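Local coordinates for periplasmic aliphatic sulphonates-binding protein (Escherichia coli, PDB 2X26) that probably serves as the periplasmic solute-binding component of an ABC-type importer for aliphatic sulfonates, at residues 215-220 with 245-250. Sequence-based numbering, arbitrary orientation. Where two conformers were deposited one is given.
Sequences LTRSQR and RPPTTI
The end of helix 199-218 meets the loop joining helices 235-243 and 255-270 through a water bridge between Thr216 and Arg245. Thr216 OG1 and Arg245 NH1 stand 3.9 Å apart and are joined through one water, which donates to OG1 at 2.9 Å and accepts from NH1 at 2.8 Å, lying in the guanidinium plane at its edge. A chi1 of 66° tucks OG1 back over its own backbone, where it hydrogen-bonds to Asp213 O, three residues earlier in the same helix; a threonine hydroxyl can thus serve its own helix and still receive the water, while its side chain also touches Ile14 and Leu18 of helix 14-21. In this two-domain periplasmic binding-protein fold, the mostly helical connection 221-244 brings the loop back beside the end of helix 199-218. A long arginine suits the gap: a bend at chi3 (86°) helps turn its NH1 edge to the water, while NH2 forms a salt bridge with Asp213, and the several bonds should fix the guanidinium's rotation. NH2 also binds a glycerol, probably from the crystallisation liquor. Farther out, the extended, exposed chain of Arg217 approaches the Pro247 ring obliquely, NH1 to CG 4.4 Å, a loose van der Waals approach at the exposed margin.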
loop_
_atom_site.group_PDB
_atom_site.type_symbol
_atom_site.label_atom_id
_atom_site.label_comp_id
_atom_site.label_asym_id
_atom_site.label_seq_id
_atom_site.Cartn_x
_atom_site.Cartn_y
_atom_site.Cartn_z
ATOM N N LEU A 215 -16.013 7.238 -0.841
ATOM C CA LEU A 215 -16.308 8.662 -1.044
ATOM C C LEU A 215 -15.648 9.179 -2.292
ATOM O O LEU A 215 -16.139 10.153 -2.861
ATOM C CB LEU A 215 -15.892 9.512 0.182
ATOM C CG LEU A 215 -16.605 9.118 1.488
ATOM C CD1 LEU A 215 -16.011 9.917 2.658
ATOM C CD2 LEU A 215 -18.144 9.292 1.447
ATOM N N THR A 216 -14.513 8.586 -2.716
ATOM C CA THR A 216 -13.874 9.037 -3.954
ATOM C C THR A 216 -14.779 8.789 -5.161
ATOM O O THR A 216 -14.596 9.430 -6.200
ATOM C CB THR A 216 -12.488 8.397 -4.244
ATOM O OG1 THR A 216 -12.644 6.993 -4.484
ATOM C CG2 THR A 216 -11.522 8.662 -3.100
ATOM N N ARG A 217 -15.749 7.872 -5.044
ATOM C CA ARG A 217 -16.734 7.680 -6.121
ATOM C C ARG A 217 -18.024 8.444 -5.850
ATOM O O ARG A 217 -18.587 9.094 -6.751
ATOM C CB ARG A 217 -17.038 6.196 -6.352
ATOM C CG ARG A 217 -18.015 5.943 -7.490
ATOM C CD ARG A 217 -18.355 4.463 -7.619
ATOM N NE ARG A 217 -19.160 4.181 -8.811
ATOM C CZ ARG A 217 -19.199 2.989 -9.401
ATOM N NH1 ARG A 217 -18.473 1.989 -8.912
ATOM N NH2 ARG A 217 -19.950 2.790 -10.480
ATOM N N SER A 218 -18.523 8.391 -4.617
ATOM C CA SER A 218 -19.850 9.004 -4.346
ATOM C C SER A 218 -19.775 10.520 -4.186
ATOM O O SER A 218 -20.747 11.211 -4.449
ATOM C CB SER A 218 -20.515 8.368 -3.119
ATOM O OG SER A 218 -19.676 8.600 -1.983
ATOM N N GLN A 219 -18.599 11.014 -3.809
ATOM C CA GLN A 219 -18.354 12.445 -3.645
ATOM C C GLN A 219 -17.046 12.764 -4.384
ATOM O O GLN A 219 -16.055 13.262 -3.803
ATOM C CB GLN A 219 -18.296 12.854 -2.145
ATOM C CG GLN A 219 -19.654 13.032 -1.455
ATOM C CD GLN A 219 -19.565 13.005 0.082
ATOM O OE1 GLN A 219 -18.709 13.640 0.680
ATOM N NE2 GLN A 219 -20.456 12.255 0.710
ATOM N N ARG A 220 -17.032 12.486 -5.687
ATOM C CA ARG A 220 -15.786 12.641 -6.469
ATOM C C ARG A 220 -15.273 14.087 -6.497
ATOM O O ARG A 220 -14.090 14.326 -6.333
ATOM C CB ARG A 220 -16.025 12.115 -7.915
ATOM C CG ARG A 220 -14.736 12.075 -8.749
ATOM C CD ARG A 220 -15.051 11.543 -10.112
ATOM N NE ARG A 220 -14.040 11.899 -11.103
ATOM C CZ ARG A 220 -13.013 11.128 -11.412
ATOM N NH1 ARG A 220 -12.815 9.968 -10.747
ATOM N NH2 ARG A 220 -12.172 11.539 -12.348
ATOM N N ARG A 245 -7.824 3.618 -10.540
ATOM C CA ARG A 245 -8.055 2.730 -9.379
ATOM C C ARG A 245 -9.317 1.933 -9.541
ATOM O O ARG A 245 -10.331 2.455 -10.085
ATOM C CB ARG A 245 -8.248 3.563 -8.120
ATOM C CG ARG A 245 -6.986 4.361 -7.764
ATOM C CD ARG A 245 -7.366 5.281 -6.633
ATOM N NE ARG A 245 -7.238 4.603 -5.346
ATOM C CZ ARG A 245 -8.199 4.427 -4.437
ATOM N NH1 ARG A 245 -9.471 4.808 -4.654
ATOM N NH2 ARG A 245 -7.849 3.823 -3.283
ATOM N N PRO A 246 -9.277 0.665 -9.137
ATOM C CA PRO A 246 -10.515 -0.102 -9.146
ATOM C C PRO A 246 -11.365 0.274 -7.921
ATOM O O PRO A 246 -10.869 0.939 -7.009
ATOM C CB PRO A 246 -10.000 -1.556 -8.982
ATOM C CG PRO A 246 -8.841 -1.419 -8.123
ATOM C CD PRO A 246 -8.153 -0.118 -8.571
ATOM N N PRO A 247 -12.640 -0.166 -7.872
ATOM C CA PRO A 247 -13.360 0.040 -6.609
ATOM C C PRO A 247 -12.604 -0.650 -5.465
ATOM O O PRO A 247 -12.111 -1.779 -5.640
ATOM C CB PRO A 247 -14.715 -0.664 -6.872
ATOM C CG PRO A 247 -14.899 -0.527 -8.391
ATOM C CD PRO A 247 -13.492 -0.799 -8.907
ATOM N N THR A 248 -12.449 0.030 -4.337
ATOM C CA THR A 248 -11.658 -0.517 -3.260
ATOM C C THR A 248 -12.523 -1.364 -2.362
ATOM O O THR A 248 -13.699 -1.042 -2.129
ATOM C CB THR A 248 -11.104 0.614 -2.428
ATOM O OG1 THR A 248 -10.099 1.247 -3.210
ATOM C CG2 THR A 248 -10.463 0.105 -1.090
ATOM N N THR A 249 -11.972 -2.489 -1.923
ATOM C CA THR A 249 -12.546 -3.275 -0.850
ATOM C C THR A 249 -11.377 -3.472 0.126
ATOM O O THR A 249 -10.242 -3.420 -0.273
ATOM C CB THR A 249 -13.068 -4.640 -1.338
ATOM O OG1 THR A 249 -12.018 -5.368 -2.010
ATOM C CG2 THR A 249 -14.281 -4.453 -2.328
ATOM N N ILE A 250 -11.660 -3.624 1.404
ATOM C CA ILE A 250 -10.642 -4.111 2.348
ATOM C C ILE A 250 -11.171 -5.422 2.957
ATOM O O ILE A 250 -12.280 -5.465 3.535
ATOM C CB ILE A 250 -10.294 -3.100 3.423
ATOM C CG1 ILE A 250 -9.800 -1.803 2.733
ATOM C CG2 ILE A 250 -9.117 -3.668 4.277
ATOM C CD1 ILE A 250 -9.843 -0.564 3.571
HETATM O O HOH W 1 -11.114 5.890 -6.641
#